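Local coordinates for protein nudix hydrolase DR_0079 (Deinococcus radiodurans, PDB 2O5F) that hydrolyses nucleoside di- and triphosphates to monophosphates with magnesium as cofactor, showing a marked preference for CDP and CTP, at residues Ala39-Ser44 and Gly137-Pro142; Gln47-Arg52 and Ala125-Asn130; His144-Ile149 and Leu162-Tyr167; Glu80-Glu85 and Leu97-Leu102. One frame throughout, in Å; residues are numbered along the deposited sequence.

Contact 1: residues Ala39-Ser44 and Gly137-Pro142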
# COMPACT_ATOMS: atom_id res chain seq x y z
N ALA A 39 -1.48 -2.04 -2.00
CA ALA A 39 -2.44 -2.89 -2.69
C ALA A 39 -3.80 -2.79 -2.02
O ALA A 39 -3.91 -2.48 -0.84
CB ALA A 39 -1.97 -4.34 -2.70
N PHE A 40 -4.82 -3.03 -2.83
CA PHE A 40 -6.19 -3.01 -2.38
C PHE A 40 -6.78 -4.38 -2.65
O PHE A 40 -6.56 -4.96 -3.71
CB PHE A 40 -6.99 -1.96 -3.15
CG PHE A 40 -6.68 -0.55 -2.76
CD1 PHE A 40 -7.07 -0.06 -1.52
CD2 PHE A 40 -6.01 0.30 -3.63
CE1 PHE A 40 -6.80 1.26 -1.15
CE2 PHE A 40 -5.72 1.62 -3.27
CZ PHE A 40 -6.12 2.10 -2.02
N LEU A 41 -7.51 -4.89 -1.67
CA LEU A 41 -8.19 -6.17 -1.80
C LEU A 41 -9.63 -5.78 -2.14
O LEU A 41 -10.29 -5.12 -1.34
CB LEU A 41 -8.16 -6.91 -0.46
CG LEU A 41 -8.91 -8.24 -0.39
CD1 LEU A 41 -8.21 -9.28 -1.27
CD2 LEU A 41 -8.95 -8.73 1.06
N ARG A 42 -10.10 -6.15 -3.33
CA ARG A 42 -11.47 -5.80 -3.72
C ARG A 42 -12.33 -7.04 -3.96
O ARG A 42 -11.90 -7.98 -4.62
CB ARG A 42 -11.47 -4.93 -4.98
CG ARG A 42 -12.86 -4.44 -5.38
CD ARG A 42 -12.85 -3.69 -6.70
NE ARG A 42 -12.30 -4.51 -7.77
CZ ARG A 42 -12.26 -4.15 -9.05
NH1 ARG A 42 -12.75 -2.97 -9.43
NH2 ARG A 42 -11.73 -4.96 -9.96
N ASN A 43 -13.54 -7.03 -3.42
CA ASN A 43 -14.44 -8.16 -3.60
C ASN A 43 -15.33 -8.00 -4.83
O ASN A 43 -15.19 -7.04 -5.59
CB ASN A 43 -15.28 -8.39 -2.34
CG ASN A 43 -16.21 -7.22 -2.00
OD1 ASN A 43 -16.52 -6.39 -2.85
ND2 ASN A 43 -16.66 -7.18 -0.75
N SER A 44 -16.25 -8.94 -5.01
CA SER A 44 -17.14 -8.91 -6.16
C SER A 44 -18.24 -7.87 -6.00
O SER A 44 -19.02 -7.63 -6.92
CB SER A 44 -17.76 -10.30 -6.36
OG SER A 44 -18.36 -10.76 -5.17
N GLY A 137 -10.79 -4.63 10.42
CA GLY A 137 -10.94 -4.08 9.09
C GLY A 137 -12.38 -4.17 8.63
O GLY A 137 -13.18 -4.84 9.26
N GLU A 138 -12.71 -3.47 7.55
CA GLU A 138 -14.06 -3.53 7.04
C GLU A 138 -14.13 -3.33 5.54
O GLU A 138 -13.28 -2.67 4.94
CB GLU A 138 -14.96 -2.52 7.78
CG GLU A 138 -14.53 -1.06 7.70
CD GLU A 138 -15.08 -0.21 8.86
OE1 GLU A 138 -16.31 -0.21 9.12
OE2 GLU A 138 -14.28 0.49 9.52
N TRP A 139 -15.13 -3.95 4.93
CA TRP A 139 -15.32 -3.81 3.49
C TRP A 139 -16.06 -2.49 3.31
O TRP A 139 -17.12 -2.27 3.88
CB TRP A 139 -16.14 -4.97 2.94
CG TRP A 139 -15.39 -6.28 2.94
CD1 TRP A 139 -15.47 -7.26 3.87
CD2 TRP A 139 -14.45 -6.72 1.95
NE1 TRP A 139 -14.63 -8.31 3.52
CE2 TRP A 139 -14.00 -8.00 2.35
CE3 TRP A 139 -13.95 -6.16 0.77
CZ2 TRP A 139 -13.07 -8.73 1.60
CZ3 TRP A 139 -13.02 -6.89 0.02
CH2 TRP A 139 -12.60 -8.17 0.44
N LEU A 140 -15.47 -1.61 2.52
CA LEU A 140 -16.06 -0.30 2.31
C LEU A 140 -16.00 0.08 0.85
O LEU A 140 -15.06 -0.27 0.14
CB LEU A 140 -15.31 0.76 3.11
CG LEU A 140 -15.24 0.68 4.63
CD1 LEU A 140 -14.26 1.74 5.11
CD2 LEU A 140 -16.61 0.88 5.26
N THR A 141 -17.02 0.81 0.42
CA THR A 141 -17.05 1.29 -0.94
C THR A 141 -16.10 2.48 -0.97
O THR A 141 -15.90 3.15 0.04
CB THR A 141 -18.45 1.76 -1.33
OG1 THR A 141 -18.80 2.90 -0.53
CG2 THR A 141 -19.45 0.66 -1.08
N PRO A 142 -15.48 2.75 -2.12
CA PRO A 142 -14.56 3.89 -2.21
C PRO A 142 -15.24 5.19 -1.82
O PRO A 142 -14.62 6.07 -1.23
CB PRO A 142 -14.15 3.88 -3.67
CG PRO A 142 -14.12 2.39 -3.98
CD PRO A 142 -15.40 1.91 -3.33
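The indole of Trp-139 carries the carboxamide of Asn-43 on one face, the two planes only 17° apart, with ND2 over the rim of the ring at 3.3 Å from CE3. Behind the amide, CB of Asn-43 sits above the six-membered ring, 4.1 Å from its centroid, in a CH-pi contact. Trp-49 comes up on the opposite face, edge-to-face. At the far end of the benzo ring, CD2 of Leu-41 touches CH2 at 3.7 Å, and the carbonyl O of Leu-41 approaches CZ3 obliquely. Trp-139 belongs to the two-stranded antiparallel sheet formed by strands 136-140 and 48-52 of the Nudix fold, whereas Leu-41 lies near the end of strand 35-42 of the four-stranded mixed sheet; the indole therefore reaches from the small sheet to the end of an inner strand of the larger one. The amide is fixed from its other end: with CG placed between backbone N and carbonyl carbon (chi1 62°), OD1 takes hydrogen bonds from the backbone N of Gln-45 and of Gln-47 in the turn that follows. Replacing Trp-139 with an alanine would probably open a gap between the Asn-43 amide and Leu-41 and leave the amide without the face it lies on. Arg-42, next to Leu-41, points away from the indole and makes a salt bridge with Glu-120.

Contact 2: residues Gln47-Arg52 and Ala125-Asn130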
# COMPACT_ATOMS: atom_id res chain seq x y z
N GLN A 47 -16.23 -3.48 -3.17
CA GLN A 47 -15.78 -2.90 -1.90
C GLN A 47 -14.30 -3.24 -1.69
O GLN A 47 -13.81 -4.26 -2.17
CB GLN A 47 -16.59 -3.47 -0.74
CG GLN A 47 -18.08 -3.17 -0.82
CD GLN A 47 -18.88 -3.98 0.17
OE1 GLN A 47 -18.73 -5.20 0.25
NE2 GLN A 47 -19.74 -3.32 0.93
N LEU A 48 -13.60 -2.37 -0.97
CA LEU A 48 -12.19 -2.59 -0.68
C LEU A 48 -12.06 -2.94 0.80
O LEU A 48 -12.75 -2.34 1.63
CB LEU A 48 -11.39 -1.31 -0.98
CG LEU A 48 -11.59 -0.65 -2.36
CD1 LEU A 48 -10.79 0.64 -2.41
CD2 LEU A 48 -11.14 -1.60 -3.48
N TRP A 49 -11.22 -3.90 1.15
CA TRP A 49 -11.08 -4.24 2.57
C TRP A 49 -10.09 -3.25 3.16
O TRP A 49 -8.89 -3.29 2.85
CB TRP A 49 -10.57 -5.66 2.77
CG TRP A 49 -10.68 -6.11 4.21
CD1 TRP A 49 -11.81 -6.49 4.87
CD2 TRP A 49 -9.61 -6.20 5.16
NE1 TRP A 49 -11.52 -6.81 6.18
CE2 TRP A 49 -10.17 -6.63 6.39
CE3 TRP A 49 -8.23 -5.94 5.10
CZ2 TRP A 49 -9.41 -6.81 7.54
CZ3 TRP A 49 -7.46 -6.13 6.26
CH2 TRP A 49 -8.06 -6.56 7.46
N ILE A 50 -10.59 -2.37 4.01
CA ILE A 50 -9.75 -1.34 4.60
C ILE A 50 -9.44 -1.60 6.06
O ILE A 50 -10.34 -1.56 6.92
CB ILE A 50 -10.45 0.04 4.46
CG1 ILE A 50 -10.73 0.33 2.98
CG2 ILE A 50 -9.56 1.13 5.05
CD1 ILE A 50 -9.47 0.34 2.10
N PRO A 51 -8.17 -1.87 6.37
CA PRO A 51 -7.82 -2.13 7.77
C PRO A 51 -7.62 -0.85 8.55
O PRO A 51 -7.57 0.24 7.98
CB PRO A 51 -6.54 -2.94 7.66
CG PRO A 51 -5.87 -2.37 6.46
CD PRO A 51 -7.03 -2.16 5.48
N ARG A 52 -7.50 -1.01 9.86
CA ARG A 52 -7.26 0.10 10.76
C ARG A 52 -5.86 -0.16 11.30
O ARG A 52 -5.65 -1.12 12.05
CB ARG A 52 -8.29 0.08 11.89
CG ARG A 52 -8.55 1.44 12.48
CD ARG A 52 -9.67 1.38 13.50
NE ARG A 52 -10.51 2.56 13.41
CZ ARG A 52 -11.24 2.87 12.34
NH1 ARG A 52 -11.23 2.08 11.28
NH2 ARG A 52 -11.97 3.97 12.34
N ALA A 125 -13.27 -13.25 0.38
CA ALA A 125 -13.04 -13.69 1.75
C ALA A 125 -12.38 -12.60 2.58
O ALA A 125 -11.52 -11.86 2.10
CB ALA A 125 -12.15 -14.94 1.75
N THR A 126 -12.79 -12.51 3.84
CA THR A 126 -12.21 -11.54 4.75
C THR A 126 -10.89 -12.15 5.20
O THR A 126 -10.85 -13.30 5.64
CB THR A 126 -13.09 -11.30 5.98
OG1 THR A 126 -14.34 -10.72 5.57
CG2 THR A 126 -12.39 -10.35 6.95
N PRO A 127 -9.78 -11.41 5.07
CA PRO A 127 -8.45 -11.88 5.44
C PRO A 127 -8.30 -12.18 6.93
O PRO A 127 -8.90 -11.52 7.79
CB PRO A 127 -7.54 -10.73 5.03
CG PRO A 127 -8.30 -10.03 3.96
CD PRO A 127 -9.71 -10.06 4.48
N ILE A 128 -7.49 -13.19 7.23
CA ILE A 128 -7.19 -13.56 8.61
C ILE A 128 -5.94 -12.73 8.86
O ILE A 128 -4.82 -13.23 8.83
CB ILE A 128 -6.84 -15.05 8.73
CG1 ILE A 128 -7.95 -15.89 8.08
CG2 ILE A 128 -6.69 -15.44 10.20
CD1 ILE A 128 -9.33 -15.63 8.63
N PHE A 129 -6.16 -11.44 9.08
CA PHE A 129 -5.08 -10.48 9.28
C PHE A 129 -4.24 -10.69 10.54
O PHE A 129 -4.65 -11.38 11.47
CB PHE A 129 -5.66 -9.06 9.26
CG PHE A 129 -6.63 -8.78 10.39
CD1 PHE A 129 -6.17 -8.36 11.63
CD2 PHE A 129 -8.00 -8.97 10.20
CE1 PHE A 129 -7.05 -8.12 12.67
CE2 PHE A 129 -8.90 -8.73 11.24
CZ PHE A 129 -8.42 -8.30 12.48
N ASN A 130 -3.05 -10.10 10.53
CA ASN A 130 -2.12 -10.17 11.66
C ASN A 130 -2.50 -9.05 12.62
O ASN A 130 -2.33 -7.86 12.31
CB ASN A 130 -0.68 -10.01 11.16
CG ASN A 130 0.32 -9.89 12.29
OD1 ASN A 130 0.02 -10.18 13.45
ND2 ASN A 130 1.54 -9.46 11.96
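Thr-126 faces two tryptophans with its two branches: OG1 accepts a hydrogen bond from NE1 of Trp-139, while the CG2 methyl lies 3.7 Å from NE1 of Trp-49. No hydrogen bond joins residues 47-52 to 125-130, and the Trp-49 indole carries the whole contact. CD of Pro-127 stands over the five-membered ring, 3.9 Å from its centroid and just 7° off the normal, a nearly vertical CH-pi approach. On the other face the indole has the backbone of its own strand, with N of Pro-51 above the rim. The benzo end of the indole runs on to Phe-129, whose CD2 touches CH2 at 3.6 Å; the rings meet obliquely, planes 32° apart and centroids separated by 5.7 Å. With CG anti to the backbone N (chi1 -169°), the Trp-49 ring extends across to the loop. Within the Nudix fold, strand 48-52 pairs antiparallel with strand 136-140, Leu-48 N bonding to Leu-140 O and Ile-50 N to Glu-138 O, and residues 125-130 lie in the connection leading from strand 115-122 to strand 136-140. That connection bends at Ile-128, the centre of an inverse gamma turn with a weak bond from Phe-129 N to Pro-127 O, which brings Pro-127 and Phe-129 to the same indole. The side chain of Phe-129 lies about 7 Å from that of Glu-89, an inferred magnesium ligand, and the phenyl ring also touches Ile-134.

Contact 3: residues His144-Ile149 and Leu162-Tyr167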
# COMPACT_ATOMS: atom_id res chain seq x y z
N HIS A 144 -17.74 5.72 0.43
CA HIS A 144 -17.84 5.81 1.88
C HIS A 144 -16.47 6.06 2.51
O HIS A 144 -16.34 6.84 3.45
CB HIS A 144 -18.44 4.53 2.46
CG HIS A 144 -19.93 4.42 2.29
ND1 HIS A 144 -20.62 3.25 2.54
CD2 HIS A 144 -20.85 5.33 1.90
CE1 HIS A 144 -21.91 3.45 2.31
NE2 HIS A 144 -22.07 4.70 1.92
N LEU A 145 -15.45 5.40 1.98
CA LEU A 145 -14.10 5.57 2.51
C LEU A 145 -13.64 7.01 2.35
O LEU A 145 -13.15 7.64 3.30
CB LEU A 145 -13.12 4.64 1.79
CG LEU A 145 -11.64 4.84 2.14
CD1 LEU A 145 -11.43 4.64 3.65
CD2 LEU A 145 -10.79 3.83 1.35
N LEU A 146 -13.77 7.54 1.13
CA LEU A 146 -13.36 8.91 0.86
C LEU A 146 -14.16 9.90 1.72
O LEU A 146 -13.62 10.92 2.19
CB LEU A 146 -13.54 9.23 -0.63
CG LEU A 146 -12.54 8.52 -1.56
CD1 LEU A 146 -12.85 8.83 -3.02
CD2 LEU A 146 -11.13 9.01 -1.20
N ALA A 147 -15.44 9.61 1.93
CA ALA A 147 -16.28 10.47 2.76
C ALA A 147 -15.71 10.56 4.19
O ALA A 147 -15.64 11.64 4.76
CB ALA A 147 -17.72 9.96 2.79
N ARG A 148 -15.32 9.42 4.76
CA ARG A 148 -14.76 9.40 6.11
C ARG A 148 -13.49 10.24 6.18
O ARG A 148 -13.28 10.99 7.13
CB ARG A 148 -14.42 7.97 6.55
CG ARG A 148 -15.59 7.03 6.81
CD ARG A 148 -15.07 5.72 7.38
NE ARG A 148 -16.12 4.72 7.57
CZ ARG A 148 -15.92 3.54 8.14
NH1 ARG A 148 -16.93 2.68 8.26
NH2 ARG A 148 -14.71 3.21 8.60
N ILE A 149 -12.62 10.09 5.18
CA ILE A 149 -11.37 10.85 5.14
C ILE A 149 -11.68 12.34 5.08
O ILE A 149 -11.08 13.14 5.79
CB ILE A 149 -10.50 10.49 3.91
CG1 ILE A 149 -10.36 8.96 3.78
CG2 ILE A 149 -9.13 11.13 4.03
CD1 ILE A 149 -9.87 8.28 5.01
N LEU A 162 -4.65 7.62 -3.43
CA LEU A 162 -4.54 6.33 -4.12
C LEU A 162 -5.91 5.84 -4.58
O LEU A 162 -6.06 5.30 -5.69
CB LEU A 162 -3.91 5.27 -3.22
CG LEU A 162 -2.39 5.37 -3.06
CD1 LEU A 162 -1.91 4.27 -2.11
CD2 LEU A 162 -1.71 5.21 -4.43
N VAL A 163 -6.91 6.01 -3.72
CA VAL A 163 -8.27 5.58 -4.06
C VAL A 163 -8.81 6.40 -5.23
O VAL A 163 -9.40 5.84 -6.16
CB VAL A 163 -9.22 5.73 -2.85
CG1 VAL A 163 -10.67 5.50 -3.29
CG2 VAL A 163 -8.83 4.73 -1.78
N ARG A 164 -8.61 7.71 -5.18
CA ARG A 164 -9.09 8.57 -6.25
C ARG A 164 -8.35 8.32 -7.57
O ARG A 164 -8.97 8.26 -8.63
CB ARG A 164 -8.96 10.05 -5.86
CG ARG A 164 -9.97 10.50 -4.82
CD ARG A 164 -10.06 12.01 -4.74
NE ARG A 164 -11.29 12.43 -4.06
CZ ARG A 164 -11.40 12.60 -2.75
NH1 ARG A 164 -10.36 12.40 -1.96
NH2 ARG A 164 -12.57 12.96 -2.24
N ARG A 165 -7.03 8.16 -7.52
CA ARG A 165 -6.28 7.93 -8.74
C ARG A 165 -6.48 6.53 -9.33
O ARG A 165 -6.46 6.36 -10.55
CB ARG A 165 -4.78 8.17 -8.52
CG ARG A 165 -4.40 9.63 -8.37
CD ARG A 165 -2.91 9.77 -8.08
NE ARG A 165 -2.49 11.16 -7.96
CZ ARG A 165 -2.32 11.99 -8.99
NH1 ARG A 165 -2.53 11.57 -10.23
NH2 ARG A 165 -1.92 13.24 -8.78
N CYS A 166 -6.68 5.54 -8.47
CA CYS A 166 -6.86 4.17 -8.95
C CYS A 166 -8.29 3.79 -9.28
O CYS A 166 -8.53 2.92 -10.13
CB CYS A 166 -6.29 3.18 -7.94
SG CYS A 166 -4.50 3.30 -7.71
N TYR A 167 -9.25 4.42 -8.61
CA TYR A 167 -10.66 4.12 -8.86
C TYR A 167 -11.45 5.39 -9.20
O TYR A 167 -11.94 6.07 -8.31
CB TYR A 167 -11.29 3.43 -7.65
CG TYR A 167 -10.64 2.11 -7.27
CD1 TYR A 167 -9.64 2.05 -6.30
CD2 TYR A 167 -11.01 0.92 -7.90
CE1 TYR A 167 -9.02 0.84 -5.98
CE2 TYR A 167 -10.40 -0.29 -7.59
CZ TYR A 167 -9.40 -0.32 -6.63
OH TYR A 167 -8.77 -1.52 -6.35
O HOH W 1 -11.55 12.42 1.02
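Helices 142-151 and 159-166 form a helical pair on one side of the Nudix fold, and the segments 144-149 and 162-166 run roughly antiparallel, with an angle of 142° between their directions and axes 11.0 Å apart at closest approach. Leu-146 and Val-163 meet tip to tip, CG of the leucine 4.0 Å from CG1 of the valine. On the buried side of this pair, CD2 of Leu-145 meets the other valine methyl, CG2, at 3.8 Å; Leu-145 also packs on Ile-50, and Val-163 on Phe-40 of strand 35-42, so this inner layer ties the pair to the strands beneath. Toward the outside, Arg-164 lays its guanidinium across Leu-146, whose CD2 sits over one face near the rim, 3.6 Å from NH1. CG of Arg-164 lies 3.8 Å from CD1 of Leu-146, and from there the arginine chain runs extended to NE, which carries the guanidinium over the leucine. A water lies at the guanidinium edge in its plane: it accepts from NH1 at 3.2 Å and donates to the carbonyl O of Leu-146 at 2.8 Å. An alanine in place of Leu-146 is likely to open a gap beside Val-163 and let the guanidinium turn more freely. The arginine thus shields the aliphatic contact with its flat face while its in-plane N-H, through the water, reaches the main chain of the other helix.

Contact 4: residues Glu80-Glu85 and Leu97-Leu102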
# COMPACT_ATOMS: atom_id res chain seq x y z
N GLU A 80 8.06 -8.85 -5.30
CA GLU A 80 8.55 -9.58 -4.13
C GLU A 80 8.14 -8.88 -2.84
O GLU A 80 7.79 -9.53 -1.86
CB GLU A 80 10.07 -9.73 -4.21
CG GLU A 80 10.53 -10.65 -5.33
CD GLU A 80 12.02 -10.60 -5.57
OE1 GLU A 80 12.68 -9.69 -5.02
OE2 GLU A 80 12.53 -11.47 -6.31
N ALA A 81 8.18 -7.55 -2.84
CA ALA A 81 7.80 -6.80 -1.64
C ALA A 81 6.31 -7.00 -1.39
O ALA A 81 5.87 -7.13 -0.25
CB ALA A 81 8.12 -5.32 -1.83
N PHE A 82 5.55 -7.03 -2.48
CA PHE A 82 4.11 -7.21 -2.41
C PHE A 82 3.81 -8.57 -1.80
O PHE A 82 3.05 -8.67 -0.83
CB PHE A 82 3.52 -7.10 -3.83
CG PHE A 82 2.04 -7.39 -3.92
CD1 PHE A 82 1.17 -7.04 -2.89
CD2 PHE A 82 1.52 -7.99 -5.06
CE1 PHE A 82 -0.20 -7.29 -3.00
CE2 PHE A 82 0.15 -8.24 -5.18
CZ PHE A 82 -0.71 -7.89 -4.14
N ARG A 83 4.42 -9.62 -2.33
CA ARG A 83 4.19 -10.96 -1.80
C ARG A 83 4.55 -11.04 -0.32
O ARG A 83 3.84 -11.68 0.47
CB ARG A 83 5.01 -12.00 -2.58
CG ARG A 83 4.77 -13.42 -2.08
CD ARG A 83 5.50 -14.46 -2.91
NE ARG A 83 4.99 -14.56 -4.28
CZ ARG A 83 5.53 -13.94 -5.33
NH1 ARG A 83 6.61 -13.18 -5.18
NH2 ARG A 83 5.00 -14.10 -6.53
N ARG A 84 5.64 -10.38 0.06
CA ARG A 84 6.09 -10.38 1.45
C ARG A 84 5.12 -9.66 2.39
O ARG A 84 4.76 -10.20 3.43
CB ARG A 84 7.49 -9.76 1.53
CG ARG A 84 8.03 -9.60 2.95
CD ARG A 84 9.46 -9.05 2.95
NE ARG A 84 9.61 -7.80 2.20
CZ ARG A 84 9.11 -6.63 2.58
NH1 ARG A 84 8.41 -6.52 3.70
NH2 ARG A 84 9.32 -5.55 1.84
N GLU A 85 4.72 -8.45 2.03
CA GLU A 85 3.80 -7.68 2.88
C GLU A 85 2.42 -8.32 2.97
O GLU A 85 1.79 -8.31 4.03
CB GLU A 85 3.66 -6.25 2.35
CG GLU A 85 4.94 -5.41 2.42
CD GLU A 85 5.28 -4.94 3.84
OE1 GLU A 85 6.32 -4.26 4.00
OE2 GLU A 85 4.51 -5.24 4.78
N LEU A 97 -4.25 -16.30 -5.16
CA LEU A 97 -5.40 -15.49 -5.55
C LEU A 97 -5.12 -14.75 -6.86
O LEU A 97 -4.00 -14.80 -7.38
CB LEU A 97 -5.72 -14.47 -4.46
CG LEU A 97 -5.92 -15.00 -3.03
CD1 LEU A 97 -6.30 -13.84 -2.13
CD2 LEU A 97 -7.01 -16.06 -3.01
N SER A 98 -6.13 -14.08 -7.38
CA SER A 98 -5.98 -13.31 -8.60
C SER A 98 -5.57 -11.88 -8.24
O SER A 98 -6.17 -11.26 -7.37
CB SER A 98 -7.30 -13.29 -9.37
OG SER A 98 -7.27 -12.35 -10.43
N TRP A 99 -4.52 -11.38 -8.90
CA TRP A 99 -4.03 -10.02 -8.67
C TRP A 99 -3.38 -9.45 -9.92
O TRP A 99 -3.06 -10.18 -10.86
CB TRP A 99 -3.01 -9.97 -7.52
CG TRP A 99 -1.74 -10.73 -7.79
CD1 TRP A 99 -1.52 -12.05 -7.55
CD2 TRP A 99 -0.52 -10.21 -8.35
NE1 TRP A 99 -0.24 -12.39 -7.91
CE2 TRP A 99 0.40 -11.28 -8.41
CE3 TRP A 99 -0.11 -8.94 -8.80
CZ2 TRP A 99 1.70 -11.13 -8.90
CZ3 TRP A 99 1.19 -8.80 -9.29
CH2 TRP A 99 2.08 -9.89 -9.33
N ARG A 100 -3.18 -8.14 -9.93
CA ARG A 100 -2.55 -7.51 -11.07
C ARG A 100 -2.10 -6.11 -10.73
O ARG A 100 -2.62 -5.49 -9.80
CB ARG A 100 -3.52 -7.45 -12.25
CG ARG A 100 -4.66 -6.46 -12.06
CD ARG A 100 -5.40 -6.21 -13.36
NE ARG A 100 -6.35 -5.12 -13.26
CZ ARG A 100 -7.45 -5.15 -12.51
NH1 ARG A 100 -7.74 -6.23 -11.80
NH2 ARG A 100 -8.26 -4.10 -12.48
N PRO A 101 -1.11 -5.60 -11.47
CA PRO A 101 -0.63 -4.24 -11.23
C PRO A 101 -1.77 -3.30 -11.58
O PRO A 101 -2.34 -3.39 -12.67
CB PRO A 101 0.54 -4.12 -12.20
CG PRO A 101 1.06 -5.52 -12.27
CD PRO A 101 -0.21 -6.32 -12.38
N LEU A 102 -2.12 -2.41 -10.67
CA LEU A 102 -3.20 -1.48 -10.93
C LEU A 102 -2.63 -0.20 -11.54
O LEU A 102 -3.18 0.35 -12.50
CB LEU A 102 -3.94 -1.17 -9.63
CG LEU A 102 -5.36 -0.61 -9.72
CD1 LEU A 102 -6.27 -1.59 -10.47
CD2 LEU A 102 -5.90 -0.36 -8.32
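Phe-82 and Pro-101 hold the nearest pair of CA atoms between helix segment 80-85 and residues 97-102, yet they stand 10.4 Å apart, so long side chains must bridge the gap. The helix is part of the Nudix box, and strand 98-105 is one of the two edge strands of the mixed sheet on which the helix packs. Phe-82, its CG anti to the backbone N (chi1 175°), extends from the helix and presents an edge to the face of Trp-99. This is a T-shaped pair with ring planes at 77° and the phenyl centroid 5.4 Å from that of the six-membered indole ring. Trp-99 reaches back with CG lodged between backbone N and carbonyl carbon (chi1 64°), which turns the indole to the helix. Tyr-119 of the neighbouring strand 115-122 stacks on Phe-82 and also meets Trp-99. Away from the strand, Arg-84 makes a salt bridge with Glu-85, an inferred magnesium ligand, and a second one with Glu-76. Between the two aromatic rings the touching atom is CE2 of Phe-82, which stands over the rim of the indole, 3.7 Å from CE3 of Trp-99.

Contacts 1 and 2 are neighbours, their centres 7 Å apart, and share the small sheet of strands 48-52 and 136-140. Along the chain contact 4 is nested inside contact 2 and contact 2 inside contact 1, while contact 3 follows them all. Adjacent residues of strand 35-42 look to different layers: Ala-39 touches Phe-82 of contact 4, and Phe-40 touches Val-163 of contact 3. The mixed sheet is thus held between the Nudix-box helix and helix 159-166, the layered arrangement of the Nudix fold. Contacts 3 and 4 lie farthest apart, about 20 Å between centres. Contact 4 includes an inferred magnesium ligand, whereas contact 3 is remote from the annotated sites.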